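Local coordinates for chromosome partition protein Smc (Pyrococcus yayanosii, PDB 5XEI) that probably binds and hydrolyses ATP and binds DNA as part of chromosome condensation and partitioning, this construct holding the head domain with part of the coiled coil, at residues 162-166 and 167-171; 336-339 and 340-344; 345-348 and 349-353; 353-356 and 357-361. All blocks are in the same frame, centred on the assembly; numbering follows the deposited sequence.

Interaction 1. Residues 162-166 and 167-171; sequences LIDEI and SGIAE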
loop_
_atom_site.group_PDB
_atom_site.type_symbol
_atom_site.label_atom_id
_atom_site.label_comp_id
_atom_site.label_asym_id
_atom_site.label_seq_id
_atom_site.Cartn_x
_atom_site.Cartn_y
_atom_site.Cartn_z
ATOM N N LEU A 162 17.106 6.760 4.494
ATOM C CA LEU A 162 17.506 7.545 3.341
ATOM C C LEU A 162 17.973 6.651 2.199
ATOM O O LEU A 162 17.730 6.962 1.028
ATOM C CB LEU A 162 18.584 8.550 3.729
ATOM C CG LEU A 162 19.067 9.328 2.513
ATOM C CD1 LEU A 162 19.287 10.743 2.874
ATOM C CD2 LEU A 162 20.361 8.749 2.016
ATOM N N ILE A 163 18.643 5.540 2.508
ATOM C CA ILE A 163 18.993 4.597 1.444
ATOM C C ILE A 163 17.734 4.047 0.770
ATOM O O ILE A 163 17.711 3.876 -0.459
ATOM C CB ILE A 163 19.907 3.472 1.976
ATOM C CG1 ILE A 163 21.162 4.067 2.600
ATOM C CG2 ILE A 163 20.373 2.574 0.840
ATOM C CD1 ILE A 163 21.979 4.909 1.632
ATOM N N ASP A 164 16.662 3.777 1.544
ATOM C CA ASP A 164 15.398 3.342 0.934
ATOM C C ASP A 164 14.924 4.327 -0.119
ATOM O O ASP A 164 14.651 3.955 -1.270
ATOM C CB ASP A 164 14.277 3.166 1.969
ATOM C CG ASP A 164 14.614 2.159 3.063
ATOM O OD1 ASP A 164 15.426 1.244 2.811
ATOM O OD2 ASP A 164 14.031 2.253 4.173
ATOM N N GLU A 165 14.781 5.591 0.282
ATOM C CA GLU A 165 14.472 6.657 -0.664
ATOM C C GLU A 165 15.359 6.596 -1.909
ATOM O O GLU A 165 14.861 6.519 -3.040
ATOM C CB GLU A 165 14.608 7.996 0.052
ATOM C CG GLU A 165 13.553 8.196 1.143
ATOM C CD GLU A 165 13.532 9.611 1.697
ATOM O OE1 GLU A 165 13.285 9.777 2.915
ATOM O OE2 GLU A 165 13.780 10.548 0.908
ATOM N N ILE A 166 16.681 6.599 -1.725
ATOM C CA ILE A 166 17.577 6.694 -2.871
ATOM C C ILE A 166 17.388 5.497 -3.801
ATOM O O ILE A 166 17.359 5.634 -5.031
ATOM C CB ILE A 166 19.041 6.820 -2.408
ATOM C CG1 ILE A 166 19.246 8.045 -1.508
ATOM C CG2 ILE A 166 19.958 6.874 -3.601
ATOM C CD1 ILE A 166 18.519 9.279 -1.967
ATOM N N SER A 167 17.271 4.304 -3.221
ATOM C CA SER A 167 17.146 3.106 -4.034
ATOM C C SER A 167 15.831 3.073 -4.787
ATOM O O SER A 167 15.749 2.422 -5.835
ATOM C CB SER A 167 17.298 1.853 -3.167
ATOM O OG SER A 167 16.385 1.853 -2.091
ATOM N N GLY A 168 14.815 3.777 -4.296
ATOM C CA GLY A 168 13.558 3.862 -5.007
ATOM C C GLY A 168 12.662 2.655 -4.858
ATOM O O GLY A 168 11.863 2.374 -5.755
ATOM N N ILE A 169 12.758 1.938 -3.735
ATOM C CA ILE A 169 11.914 0.770 -3.499
ATOM C C ILE A 169 10.436 1.101 -3.318
ATOM O O ILE A 169 9.617 0.180 -3.216
ATOM C CB ILE A 169 12.396 0.006 -2.253
ATOM C CG1 ILE A 169 12.427 0.951 -1.045
ATOM C CG2 ILE A 169 13.738 -0.661 -2.522
ATOM C CD1 ILE A 169 12.730 0.275 0.275
ATOM N N ALA A 170 10.060 2.377 -3.282
ATOM C CA ALA A 170 8.652 2.710 -3.071
ATOM C C ALA A 170 7.768 2.090 -4.144
ATOM O O ALA A 170 6.652 1.636 -3.852
ATOM C CB ALA A 170 8.453 4.218 -3.045
ATOM N N GLU A 171 8.246 2.042 -5.386
ATOM C CA GLU A 171 7.400 1.517 -6.451
ATOM C C GLU A 171 7.018 0.067 -6.184
ATOM O O GLU A 171 5.862 -0.332 -6.390
ATOM C CB GLU A 171 8.115 1.681 -7.783
ATOM C CG GLU A 171 8.794 3.039 -7.847
ATOM C CD GLU A 171 9.662 3.207 -9.062
ATOM O OE1 GLU A 171 10.717 2.538 -9.130
ATOM O OE2 GLU A 171 9.288 4.015 -9.942
#

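Interaction 2. Residues 336-339 and 340-344; sequences LKSK and REKLE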
loop_
_atom_site.group_PDB
_atom_site.type_symbol
_atom_site.label_atom_id
_atom_site.label_comp_id
_atom_site.label_asym_id
_atom_site.label_seq_id
_atom_site.Cartn_x
_atom_site.Cartn_y
_atom_site.Cartn_z
ATOM N N LEU A 336 -19.833 -24.908 -4.380
ATOM C CA LEU A 336 -19.019 -24.307 -3.333
ATOM C C LEU A 336 -17.679 -25.036 -3.184
ATOM O O LEU A 336 -16.639 -24.392 -3.019
ATOM C CB LEU A 336 -19.795 -24.298 -2.023
ATOM C CG LEU A 336 -21.016 -23.401 -1.916
ATOM C CD1 LEU A 336 -21.681 -23.635 -0.567
ATOM C CD2 LEU A 336 -20.615 -21.936 -2.055
ATOM N N LYS A 337 -17.678 -26.377 -3.245
ATOM C CA LYS A 337 -16.420 -27.110 -3.236
ATOM C C LYS A 337 -15.585 -26.770 -4.457
ATOM O O LYS A 337 -14.351 -26.874 -4.420
ATOM C CB LYS A 337 -16.660 -28.621 -3.197
ATOM C CG LYS A 337 -17.667 -29.069 -2.178
ATOM C CD LYS A 337 -17.033 -29.690 -0.945
ATOM C CE LYS A 337 -16.769 -31.182 -1.107
ATOM N NZ LYS A 337 -16.478 -31.783 0.244
ATOM N N SER A 338 -16.233 -26.382 -5.554
ATOM C CA SER A 338 -15.466 -25.981 -6.719
ATOM C C SER A 338 -14.889 -24.597 -6.520
ATOM O O SER A 338 -13.697 -24.381 -6.723
ATOM C CB SER A 338 -16.329 -26.010 -7.974
ATOM O OG SER A 338 -15.570 -25.534 -9.071
ATOM N N LYS A 339 -15.727 -23.655 -6.111
ATOM C CA LYS A 339 -15.273 -22.294 -5.862
ATOM C C LYS A 339 -14.125 -22.264 -4.848
ATOM O O LYS A 339 -13.071 -21.663 -5.107
ATOM C CB LYS A 339 -16.465 -21.465 -5.392
ATOM C CG LYS A 339 -16.165 -20.068 -4.931
ATOM C CD LYS A 339 -16.877 -19.054 -5.828
ATOM C CE LYS A 339 -17.106 -17.722 -5.097
ATOM N NZ LYS A 339 -17.588 -16.621 -5.988
ATOM N N ARG A 340 -14.299 -22.930 -3.698
ATOM C CA ARG A 340 -13.244 -22.963 -2.690
ATOM C C ARG A 340 -11.886 -23.259 -3.315
ATOM O O ARG A 340 -10.948 -22.473 -3.163
ATOM C CB ARG A 340 -13.557 -23.985 -1.592
ATOM C CG ARG A 340 -12.365 -24.243 -0.652
ATOM C CD ARG A 340 -12.772 -24.881 0.666
ATOM N NE ARG A 340 -13.127 -26.292 0.512
ATOM C CZ ARG A 340 -13.841 -26.992 1.398
ATOM N NH1 ARG A 340 -14.126 -28.278 1.170
ATOM N NH2 ARG A 340 -14.291 -26.398 2.505
ATOM N N GLU A 341 -11.770 -24.361 -4.060
ATOM C CA GLU A 341 -10.464 -24.732 -4.600
ATOM C C GLU A 341 -9.922 -23.662 -5.532
ATOM O O GLU A 341 -8.712 -23.403 -5.540
ATOM C CB GLU A 341 -10.520 -26.085 -5.319
ATOM C CG GLU A 341 -10.754 -27.264 -4.359
ATOM C CD GLU A 341 -9.995 -27.121 -3.029
ATOM O OE1 GLU A 341 -10.654 -26.992 -1.963
ATOM O OE2 GLU A 341 -8.740 -27.150 -3.061
ATOM N N LYS A 342 -10.787 -23.012 -6.317
ATOM C CA LYS A 342 -10.275 -21.943 -7.172
ATOM C C LYS A 342 -9.864 -20.733 -6.342
ATOM O O LYS A 342 -8.815 -20.134 -6.600
ATOM C CB LYS A 342 -11.285 -21.546 -8.256
ATOM C CG LYS A 342 -12.134 -22.685 -8.776
ATOM C CD LYS A 342 -11.311 -23.669 -9.603
ATOM C CE LYS A 342 -12.118 -24.882 -10.048
ATOM N NZ LYS A 342 -11.805 -26.052 -9.195
ATOM N N LEU A 343 -10.655 -20.376 -5.327
ATOM C CA LEU A 343 -10.218 -19.340 -4.395
ATOM C C LEU A 343 -8.877 -19.696 -3.777
ATOM O O LEU A 343 -7.956 -18.871 -3.734
ATOM C CB LEU A 343 -11.259 -19.130 -3.305
ATOM C CG LEU A 343 -12.335 -18.106 -3.625
ATOM C CD1 LEU A 343 -13.454 -18.213 -2.590
ATOM C CD2 LEU A 343 -11.709 -16.738 -3.602
ATOM N N GLU A 344 -8.727 -20.936 -3.329
ATOM C CA GLU A 344 -7.524 -21.288 -2.605
ATOM C C GLU A 344 -6.318 -21.277 -3.529
ATOM O O GLU A 344 -5.222 -20.868 -3.137
ATOM C CB GLU A 344 -7.697 -22.639 -1.922
ATOM C CG GLU A 344 -6.634 -22.869 -0.893
ATOM C CD GLU A 344 -6.931 -24.050 0.002
ATOM O OE1 GLU A 344 -6.015 -24.453 0.764
ATOM O OE2 GLU A 344 -8.076 -24.562 -0.056
#

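Interaction 3. Residues 345-348 and 349-353; sequences AEKE and SIIEF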
loop_
_atom_site.group_PDB
_atom_site.type_symbol
_atom_site.label_atom_id
_atom_site.label_comp_id
_atom_site.label_asym_id
_atom_site.label_seq_id
_atom_site.Cartn_x
_atom_site.Cartn_y
_atom_site.Cartn_z
ATOM N N ALA A 345 -6.507 -21.699 -4.774
ATOM C CA ALA A 345 -5.415 -21.562 -5.731
ATOM C C ALA A 345 -5.115 -20.094 -6.006
ATOM O O ALA A 345 -3.949 -19.684 -6.007
ATOM C CB ALA A 345 -5.742 -22.304 -7.022
ATOM N N GLU A 346 -6.146 -19.278 -6.202
ATOM C CA GLU A 346 -5.929 -17.852 -6.388
ATOM C C GLU A 346 -5.123 -17.267 -5.227
ATOM O O GLU A 346 -4.219 -16.445 -5.433
ATOM C CB GLU A 346 -7.277 -17.151 -6.550
ATOM C CG GLU A 346 -7.304 -15.674 -6.142
ATOM C CD GLU A 346 -8.730 -15.126 -5.993
ATOM O OE1 GLU A 346 -8.991 -14.347 -5.036
ATOM O OE2 GLU A 346 -9.594 -15.485 -6.829
ATOM N N LYS A 347 -5.415 -17.706 -4.001
ATOM C CA LYS A 347 -4.702 -17.191 -2.836
ATOM C C LYS A 347 -3.227 -17.547 -2.910
ATOM O O LYS A 347 -2.362 -16.671 -2.801
ATOM C CB LYS A 347 -5.339 -17.740 -1.560
ATOM C CG LYS A 347 -4.470 -17.746 -0.302
ATOM C CD LYS A 347 -5.349 -17.954 0.947
ATOM C CE LYS A 347 -4.547 -18.280 2.196
ATOM N NZ LYS A 347 -3.702 -19.512 2.031
ATOM N N GLU A 348 -2.926 -18.832 -3.128
ATOM C CA GLU A 348 -1.540 -19.262 -3.246
ATOM C C GLU A 348 -0.810 -18.457 -4.309
ATOM O O GLU A 348 0.333 -18.045 -4.108
ATOM C CB GLU A 348 -1.476 -20.762 -3.558
ATOM C CG GLU A 348 -0.078 -21.295 -3.984
ATOM C CD GLU A 348 1.051 -21.067 -2.937
ATOM O OE1 GLU A 348 2.241 -21.205 -3.312
ATOM O OE2 GLU A 348 0.770 -20.755 -1.747
ATOM N N SER A 349 -1.465 -18.198 -5.438
ATOM C CA SER A 349 -0.826 -17.436 -6.500
ATOM C C SER A 349 -0.455 -16.037 -6.034
ATOM O O SER A 349 0.667 -15.569 -6.267
ATOM C CB SER A 349 -1.746 -17.351 -7.704
ATOM O OG SER A 349 -1.550 -16.104 -8.350
ATOM N N ILE A 350 -1.399 -15.334 -5.407
ATOM C CA ILE A 350 -1.091 -14.009 -4.886
ATOM C C ILE A 350 0.115 -14.081 -3.970
ATOM O O ILE A 350 1.008 -13.222 -4.015
ATOM C CB ILE A 350 -2.313 -13.428 -4.159
ATOM C CG1 ILE A 350 -3.482 -13.287 -5.131
ATOM C CG2 ILE A 350 -1.952 -12.103 -3.505
ATOM C CD1 ILE A 350 -4.662 -12.557 -4.558
ATOM N N ILE A 351 0.180 -15.134 -3.150
ATOM C CA ILE A 351 1.268 -15.263 -2.189
ATOM C C ILE A 351 2.608 -15.348 -2.908
ATOM O O ILE A 351 3.574 -14.670 -2.541
ATOM C CB ILE A 351 1.033 -16.473 -1.272
ATOM C CG1 ILE A 351 -0.056 -16.134 -0.248
ATOM C CG2 ILE A 351 2.318 -16.853 -0.583
ATOM C CD1 ILE A 351 -0.444 -17.291 0.659
ATOM N N GLU A 352 2.679 -16.158 -3.957
ATOM C CA GLU A 352 3.913 -16.256 -4.715
ATOM C C GLU A 352 4.324 -14.903 -5.267
ATOM O O GLU A 352 5.496 -14.524 -5.190
ATOM C CB GLU A 352 3.745 -17.281 -5.832
ATOM C CG GLU A 352 3.541 -18.705 -5.297
ATOM C CD GLU A 352 3.441 -19.765 -6.384
ATOM O OE1 GLU A 352 2.821 -19.510 -7.443
ATOM O OE2 GLU A 352 3.977 -20.874 -6.162
ATOM N N PHE A 353 3.362 -14.149 -5.792
ATOM C CA PHE A 353 3.633 -12.820 -6.327
ATOM C C PHE A 353 4.167 -11.883 -5.245
ATOM O O PHE A 353 5.157 -11.168 -5.456
ATOM C CB PHE A 353 2.346 -12.277 -6.952
ATOM C CG PHE A 353 2.473 -10.918 -7.573
ATOM C CD1 PHE A 353 2.950 -10.771 -8.864
ATOM C CD2 PHE A 353 2.079 -9.783 -6.873
ATOM C CE1 PHE A 353 3.054 -9.511 -9.441
ATOM C CE2 PHE A 353 2.186 -8.520 -7.440
ATOM C CZ PHE A 353 2.672 -8.384 -8.728
#

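Interaction 4. Residues 353-356 and 357-361; sequences FINE and IEKEK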
loop_
_atom_site.group_PDB
_atom_site.type_symbol
_atom_site.label_atom_id
_atom_site.label_comp_id
_atom_site.label_asym_id
_atom_site.label_seq_id
_atom_site.Cartn_x
_atom_site.Cartn_y
_atom_site.Cartn_z
ATOM N N PHE A 353 3.362 -14.149 -5.792
ATOM C CA PHE A 353 3.633 -12.820 -6.327
ATOM C C PHE A 353 4.167 -11.883 -5.245
ATOM O O PHE A 353 5.157 -11.168 -5.456
ATOM C CB PHE A 353 2.346 -12.277 -6.952
ATOM C CG PHE A 353 2.473 -10.918 -7.573
ATOM C CD1 PHE A 353 2.950 -10.771 -8.864
ATOM C CD2 PHE A 353 2.079 -9.783 -6.873
ATOM C CE1 PHE A 353 3.054 -9.511 -9.441
ATOM C CE2 PHE A 353 2.186 -8.520 -7.440
ATOM C CZ PHE A 353 2.672 -8.384 -8.728
ATOM N N ILE A 354 3.524 -11.870 -4.074
ATOM C CA ILE A 354 3.996 -11.025 -2.982
ATOM C C ILE A 354 5.417 -11.394 -2.586
ATOM O O ILE A 354 6.206 -10.531 -2.175
ATOM C CB ILE A 354 3.042 -11.122 -1.776
ATOM C CG1 ILE A 354 1.623 -10.761 -2.184
ATOM C CG2 ILE A 354 3.473 -10.181 -0.686
ATOM C CD1 ILE A 354 0.719 -10.482 -1.004
ATOM N N ASN A 355 5.774 -12.665 -2.701
ATOM C CA ASN A 355 7.155 -13.033 -2.433
ATOM C C ASN A 355 8.088 -12.579 -3.544
ATOM O O ASN A 355 9.241 -12.245 -3.278
ATOM C CB ASN A 355 7.256 -14.529 -2.216
ATOM C CG ASN A 355 6.571 -14.949 -0.960
ATOM O OD1 ASN A 355 5.784 -15.886 -0.951
ATOM N ND2 ASN A 355 6.827 -14.220 0.115
ATOM N N GLU A 356 7.615 -12.552 -4.787
ATOM C CA GLU A 356 8.435 -12.002 -5.854
ATOM C C GLU A 356 8.732 -10.534 -5.612
ATOM O O GLU A 356 9.858 -10.073 -5.840
ATOM C CB GLU A 356 7.746 -12.192 -7.196
ATOM C CG GLU A 356 8.049 -13.539 -7.796
ATOM C CD GLU A 356 9.553 -13.761 -7.929
ATOM O OE1 GLU A 356 10.029 -14.846 -7.511
ATOM O OE2 GLU A 356 10.256 -12.850 -8.444
ATOM N N ILE A 357 7.737 -9.785 -5.129
ATOM C CA ILE A 357 7.930 -8.359 -4.917
ATOM C C ILE A 357 9.000 -8.113 -3.859
ATOM O O ILE A 357 9.948 -7.343 -4.079
ATOM C CB ILE A 357 6.599 -7.691 -4.544
ATOM C CG1 ILE A 357 5.704 -7.592 -5.775
ATOM C CG2 ILE A 357 6.851 -6.304 -4.020
ATOM C CD1 ILE A 357 6.113 -6.492 -6.730
ATOM N N GLU A 358 8.872 -8.760 -2.695
ATOM C CA GLU A 358 9.820 -8.496 -1.619
ATOM C C GLU A 358 11.242 -8.766 -2.074
ATOM O O GLU A 358 12.155 -7.986 -1.779
ATOM C CB GLU A 358 9.505 -9.340 -0.391
ATOM C CG GLU A 358 8.126 -9.133 0.155
ATOM C CD GLU A 358 7.691 -10.273 1.077
ATOM O OE1 GLU A 358 8.258 -11.392 0.943
ATOM O OE2 GLU A 358 6.770 -10.054 1.911
ATOM N N LYS A 359 11.446 -9.851 -2.819
ATOM C CA LYS A 359 12.787 -10.188 -3.251
ATOM C C LYS A 359 13.288 -9.240 -4.335
ATOM O O LYS A 359 14.458 -8.855 -4.316
ATOM C CB LYS A 359 12.829 -11.646 -3.700
ATOM C CG LYS A 359 12.226 -12.587 -2.664
ATOM C CD LYS A 359 12.896 -12.423 -1.272
ATOM C CE LYS A 359 12.550 -13.585 -0.312
ATOM N NZ LYS A 359 11.097 -14.006 -0.435
ATOM N N GLU A 360 12.429 -8.813 -5.258
ATOM C CA GLU A 360 12.824 -7.728 -6.150
ATOM C C GLU A 360 13.206 -6.482 -5.356
ATOM O O GLU A 360 14.292 -5.921 -5.540
ATOM C CB GLU A 360 11.695 -7.405 -7.114
ATOM C CG GLU A 360 11.423 -8.483 -8.113
ATOM C CD GLU A 360 10.225 -8.152 -8.972
ATOM O OE1 GLU A 360 10.313 -7.259 -9.847
ATOM O OE2 GLU A 360 9.169 -8.760 -8.737
ATOM N N LYS A 361 12.309 -6.035 -4.469
ATOM C CA LYS A 361 12.575 -4.887 -3.607
ATOM C C LYS A 361 13.940 -4.990 -2.941
ATOM O O LYS A 361 14.762 -4.069 -3.018
ATOM C CB LYS A 361 11.469 -4.795 -2.557
ATOM C CG LYS A 361 11.645 -3.765 -1.469
ATOM C CD LYS A 361 10.580 -3.987 -0.385
ATOM C CE LYS A 361 10.538 -2.863 0.655
ATOM N NZ LYS A 361 9.500 -3.087 1.713
#

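Interaction 1. Residues 162-166 and 167-171
Ile163 O takes the backbone N-H of Ser167 at 2.8 Å, and the OG of the same serine lies 2.9 Å from that oxygen. Ser167 OG is also 2.8 Å from Asp164 O. This is the C-terminal end of helix 156-167, closed by a Schellman motif. Gly168 leaves the helix with positive phi (79°), a backbone shape that favours glycine. Its N-H turns back to Asp164 O at 3.0 Å and makes a weak bond to Glu165 O. The serine hydroxyl sits between its own backbone N and carbonyl carbon (chi1 55°), which brings OG down onto the carbonyls of the preceding turn. The chain then starts the long coiled-coil helix 170-246, so the turn joins the head to the arm. Several side chains here pack on helix 321-383: Ile163 and Asp164 on Phe365, and Ser167 on Thr368. The carboxylate of Asp164 has its salt-bridge partner, Arg160, one turn back in the same helix. Beyond the glycine, Ile169 reaches back over the turn to Asp164, the two side chains lying at an angle to each other. The touching is done by the end of the isoleucine: Ile169 CD1 lies 3.7 Å from Asp164 CB and 3.8 Å from Asp164 OD1.

Interaction 2. Residues 336-339 and 340-344
Lys342 folds back along the helix to Ser338, one turn earlier. Its CB lies 3.6 Å from Lys339 O. CG is placed beside the backbone N and anti to the carbonyl carbon, and it lies against Ser338 O. CD remains near that carbonyl. A bend at chi2 (-70°) turns the chain back, so that CE meets the serine hydroxyl, with Lys342 CE to Ser338 OG 3.6 Å. Lys342 NZ ends 3.5 Å from Ser338 O and 3.8 Å from Ser338 OG. The backbone N of Lys342 bonds to Ser338 O, in the carbonyl plane. Helix 321-383 runs unbroken through these residues and forms one helix of the coiled-coil arm. Leu336 and Leu343 face its partner, helix 170-246. On another side, Lys337 and Arg340 lie side by side and point the same way. Lys337 CD approaches the guanidinium obliquely, 3.9 Å from Arg340 NH1. Lys337 NZ is 4.3 Å from Arg340 NH1 and makes a weak hydrogen bond to Tyr333 OH. Two acids pair with the arginine: Glu341 OE1 forms a long salt bridge to Arg340 NE at 3.6 Å, and Asp194 of helix 170-246 takes NH2. The two basic ends probably repel each other mildly. The acids would offset that charge, and the bond to Asp194 ties this turn to the partner helix.

Interaction 3. Residues 345-348 and 349-353
Glu348 and Glu352, one helical turn apart, cross at a slant with their carboxylate planes 63° apart. Glu348 OE1 lies 3.4 Å from Glu352 OE2, an approach of two acceptors and not a bond. The same OE1 is 3.4 Å from Glu352 CG, so it rests against the aliphatic part of the later side chain as well as its end. A bend at chi2 of Glu348 (59°) curls the chain forward along the helix and places OE1 there. Glu352 is extended beyond CG. Lys347 and Ile351 are arranged differently: they lie side by side and point the same way. Lys347 CG is 4.2 Å from Ile351 CD1. A bend at chi4 (-58°) brings Lys347 NZ to the same distance, 4.2 Å from Ile351 CD1. Beneath both pairs runs the regular backbone of helix 321-383 in the coiled coil, with the N-H groups of residues 349-352 bonded four residues back. Ile350 turns to helix 170-246 and packs on Glu182 and Leu183; Lys347 touches Glu187 and Glu346 touches Ala186. The two glutamates lie on the exposed side. If both are charged they should repel, and solvent would screen them. The lysine-isoleucine contact is loose, made by the aliphatic CG and by the ammonium nitrogen.

Interaction 4. Residues 353-356 and 357-361
Glu360 N bonds to Glu356 O at 2.9 Å, and Ile357 N bonds to Phe353 O, also at 2.9 Å. Longer backbone bonds run from Glu358 N to Ile354 O and from Lys359 N to Asn355 O. Among the side chains, Asn355 ND2 donates to Glu358 OE1 at 3.3 Å, with an N-H...O angle of 148°. The two side chains lie next to each other and point the same way, but their flat ends are turned 60° apart. The carboxylate oxygen is almost in the amide plane of Asn355, whereas the amide nitrogen stands above the carboxylate plane. Glu358 OE2 also has a long, weak ion pair with Lys176 of helix 170-246. Lys359 folds over the carbonyl of Asn355, its CG lying against the oxygen. The chain bends at chi2 and again at chi4, which keeps Lys359 NZ 3.8 Å from Asn355 O. This turn belongs to the coiled-coil part of helix 321-383, where it runs beside the first turns of helix 170-246 close to the head. Ile354 faces Ala179 and Leu180 there, and Ile357 packs on Lys176. Phe353 CE2 is 4.0 Å from Ile357 CG1, an oblique approach to the ring. Phe353 CG is anti to its own nitrogen (chi1 -179°), and this swings the ring partly forward, so that CE2 reaches Ile357. Farther round, Glu360 OE2 comes to 4.0 Å from Glu356 CB and 4.2 Å from Glu356 OE2. Two carboxylates that near would probably repel if both are charged. Glu360 also touches Tyr172.

How the interactions relate
Interactions 2, 3 and 4 follow one another along helix 321-383. The centres of interactions 2 and 3 are 14 Å apart, and those of interactions 3 and 4 are 12 Å apart. Interactions 3 and 4 share Phe353. Interaction 1 lies where the other helix of the coiled coil, 170-246, begins. It touches interaction 4 through Ile169 CG2 and Lys361 O, 3.6 Å apart, and their centres are 15 Å apart. Interaction 2 is farther out, its centre 39 Å from that of interaction 1. Lys361 adds a salt bridge to Asp173 beside this junction, and both Lys361 and Ile169 meet Phe400. All four contacts lie away from the predicted ATP site at residues 34-41.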